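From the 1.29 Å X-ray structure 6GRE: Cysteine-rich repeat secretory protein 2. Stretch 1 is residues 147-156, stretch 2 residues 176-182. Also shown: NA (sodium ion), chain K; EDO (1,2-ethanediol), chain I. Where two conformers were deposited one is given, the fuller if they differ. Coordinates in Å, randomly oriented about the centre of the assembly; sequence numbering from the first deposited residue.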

# COMPACT_ATOMS: atom_id res chain seq x y z
N LEU A 147 6.83 10.14 -12.14
CA LEU A 147 6.32 8.91 -11.54
C LEU A 147 5.47 8.13 -12.56
O LEU A 147 5.36 6.92 -12.44
CB LEU A 147 5.52 9.23 -10.28
CG LEU A 147 6.31 9.91 -9.16
CD1 LEU A 147 5.38 10.26 -7.99
CD2 LEU A 147 7.44 9.02 -8.67
N GLY A 148 4.79 8.82 -13.47
CA GLY A 148 3.88 8.14 -14.43
C GLY A 148 4.64 7.48 -15.57
O GLY A 148 4.11 6.59 -16.22
N THR A 149 5.86 7.95 -15.84
CA THR A 149 6.57 7.50 -17.03
C THR A 149 7.60 6.46 -16.62
O THR A 149 8.23 5.83 -17.46
CB THR A 149 7.18 8.67 -17.80
OG1 THR A 149 7.95 9.47 -16.90
CG2 THR A 149 6.13 9.56 -18.43
N GLY A 150 7.76 6.32 -15.30
CA GLY A 150 8.64 5.39 -14.70
C GLY A 150 8.08 4.01 -14.87
O GLY A 150 6.93 3.87 -15.30
N ASP A 151 8.90 3.00 -14.57
CA ASP A 151 8.58 1.63 -14.95
C ASP A 151 8.44 0.77 -13.69
O ASP A 151 9.05 1.04 -12.65
CB ASP A 151 9.58 1.10 -15.97
CG ASP A 151 9.30 1.63 -17.36
OD1 ASP A 151 8.50 2.60 -17.45
OD2 ASP A 151 9.83 1.05 -18.36
N GLY A 152 7.58 -0.24 -13.82
CA GLY A 152 7.35 -1.26 -12.82
C GLY A 152 6.52 -0.76 -11.66
O GLY A 152 5.86 0.30 -11.73
N SER A 153 6.53 -1.54 -10.58
CA SER A 153 5.54 -1.39 -9.54
C SER A 153 5.99 -0.45 -8.43
O SER A 153 5.21 -0.13 -7.55
CB SER A 153 5.15 -2.72 -9.00
OG SER A 153 4.51 -3.46 -10.05
N TYR A 154 7.28 -0.09 -8.42
CA TYR A 154 7.81 0.86 -7.43
C TYR A 154 8.63 1.91 -8.17
O TYR A 154 9.56 1.57 -8.91
CB TYR A 154 8.71 0.19 -6.39
CG TYR A 154 9.20 1.16 -5.34
CD1 TYR A 154 8.31 1.73 -4.46
CD2 TYR A 154 10.53 1.55 -5.29
CE1 TYR A 154 8.73 2.65 -3.52
CE2 TYR A 154 10.97 2.43 -4.33
CZ TYR A 154 10.06 3.01 -3.46
OH TYR A 154 10.43 3.89 -2.46
N ARG A 155 8.26 3.17 -8.04
CA ARG A 155 8.86 4.22 -8.84
C ARG A 155 9.20 5.40 -7.94
O ARG A 155 8.44 5.76 -7.07
CB ARG A 155 7.88 4.72 -9.89
CG ARG A 155 7.37 3.61 -10.79
CD ARG A 155 6.30 4.13 -11.69
NE ARG A 155 5.64 3.03 -12.35
CZ ARG A 155 4.81 3.18 -13.36
NH1 ARG A 155 4.46 4.39 -13.74
NH2 ARG A 155 4.28 2.10 -13.92
N THR A 156 10.37 5.99 -8.16
CA THR A 156 10.76 7.17 -7.39
C THR A 156 11.39 8.18 -8.33
O THR A 156 11.87 7.84 -9.41
CB THR A 156 11.76 6.87 -6.27
OG1 THR A 156 12.96 6.32 -6.83
CG2 THR A 156 11.24 5.86 -5.28
N GLN A 176 -2.22 -3.08 -15.35
CA GLN A 176 -3.11 -2.65 -14.24
C GLN A 176 -2.40 -1.60 -13.38
O GLN A 176 -2.99 -0.62 -12.95
CB GLN A 176 -3.47 -3.85 -13.38
CG GLN A 176 -4.49 -4.77 -14.05
CD GLN A 176 -4.72 -6.00 -13.21
OE1 GLN A 176 -3.79 -6.56 -12.63
NE2 GLN A 176 -5.99 -6.38 -13.10
N CYS A 177 -1.12 -1.86 -13.14
CA CYS A 177 -0.31 -0.95 -12.35
C CYS A 177 -0.26 0.44 -13.00
O CYS A 177 -0.52 1.45 -12.34
CB CYS A 177 1.09 -1.51 -12.17
SG CYS A 177 2.20 -0.38 -11.28
N GLN A 178 0.07 0.49 -14.30
CA GLN A 178 0.12 1.76 -14.96
C GLN A 178 -1.24 2.48 -14.94
O GLN A 178 -1.30 3.71 -14.82
CB GLN A 178 0.66 1.61 -16.39
CG GLN A 178 0.74 2.94 -17.10
CD GLN A 178 1.73 3.90 -16.47
OE1 GLN A 178 2.68 3.46 -15.84
NE2 GLN A 178 1.60 5.18 -16.78
N ASP A 179 -2.34 1.74 -15.10
CA ASP A 179 -3.67 2.30 -15.08
C ASP A 179 -3.94 2.91 -13.70
O ASP A 179 -4.43 4.04 -13.61
CB ASP A 179 -4.70 1.24 -15.46
CG ASP A 179 -6.11 1.77 -15.61
OD1 ASP A 179 -6.28 2.95 -15.92
OD2 ASP A 179 -7.05 0.95 -15.44
N CYS A 180 -3.65 2.14 -12.64
CA CYS A 180 -3.88 2.63 -11.28
C CYS A 180 -3.05 3.91 -11.05
O CYS A 180 -3.54 4.92 -10.56
CB CYS A 180 -3.58 1.52 -10.29
SG CYS A 180 -4.18 1.90 -8.63
N LEU A 181 -1.75 3.82 -11.36
CA LEU A 181 -0.85 4.97 -11.13
C LEU A 181 -1.20 6.18 -11.97
O LEU A 181 -1.07 7.32 -11.50
CB LEU A 181 0.60 4.56 -11.35
CG LEU A 181 1.18 3.68 -10.27
CD1 LEU A 181 2.63 3.34 -10.57
CD2 LEU A 181 1.03 4.32 -8.90
N SER A 182 -1.66 5.97 -13.21
CA SER A 182 -2.09 7.09 -14.04
C SER A 182 -3.17 7.89 -13.30
O SER A 182 -3.11 9.12 -13.21
CB SER A 182 -2.55 6.64 -15.42
OG SER A 182 -2.93 7.75 -16.21
NA NA K . 12.82 4.99 -2.20
C1 EDO I . -7.98 -4.54 -15.22
O1 EDO I . -8.33 -5.75 -14.62
C2 EDO I . -9.23 -3.85 -15.69
O2 EDO I . -9.24 -2.54 -15.14

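The contact is organised around the buried guanidinium of Arg155, which reaches from the strand of the first stretch to the helix of the second. Its two terminal nitrogens grip one carbonyl oxygen: NH2 of Arg155 donates to OE1 of Gln178 at 2.8 Å, and NH1 of Arg155 donates to the same OE1 at 2.9 Å. The oxygen lies near the plane of the guanidinium, at its edge, where the N-H bonds point, although angles of 145° and 142° show that neither bond is straight, as expected when two donors converge on one acceptor.

The amide of Gln178 completes the link with its other end. NE2 of Gln178 donates to the backbone O of Gly148 at 2.9 Å, with an angle of 158°. Glutamine suits this place because its amide carries an acceptor and a donor side by side, so one group can answer both the arginine and a backbone carbonyl. Its CA-to-CB bond points sideways, but with chi1 t and chi2 p the end of the side chain comes nearer to the first stretch.

Arginine suits the hub because its guanidinium has five N-H bonds directed around its edge, and it also donates within its own stretch. NE of Arg155 donates to O of Gly152 at 2.8 Å, NH2 of Arg155 to the same O of Gly152 at 3.2 Å, and NH1 of Arg155 to O of Leu147 at 3.0 Å. These bonds tie the backbone at Leu147 and Gly152 to the side chain and help to pay for burying a charge. The side chain starts toward the helix with chi1 m, then runs extended through chi2 and chi3, both t, which delivers the guanidinium to the glutamine.

Around this polar centre lie van der Waals contacts made by Leu181 and Cys177. Leu181 lies one helical turn beyond Cys177, and both point toward the first stretch. CD1 of Leu181 covers one face of the guanidinium, 3.5 Å from NE of Arg155; a methyl group is well placed there, since the flat face offers no N-H to satisfy. SG of Cys177, covalently bonded elsewhere in the structure, packs 3.7 Å from O of Gly152 and 3.9 Å from CA of Ser153; cysteine's short side chain suits this close, buried approach to backbone.

The glycines play differing parts. Gly152 has a positive phi, which favours glycine. At Gly150 a CB would be crowded by CD of Arg155, whereas Gly148 has room for one and contributes through its carbonyl. The buried surface is modest, 260 Å² in all.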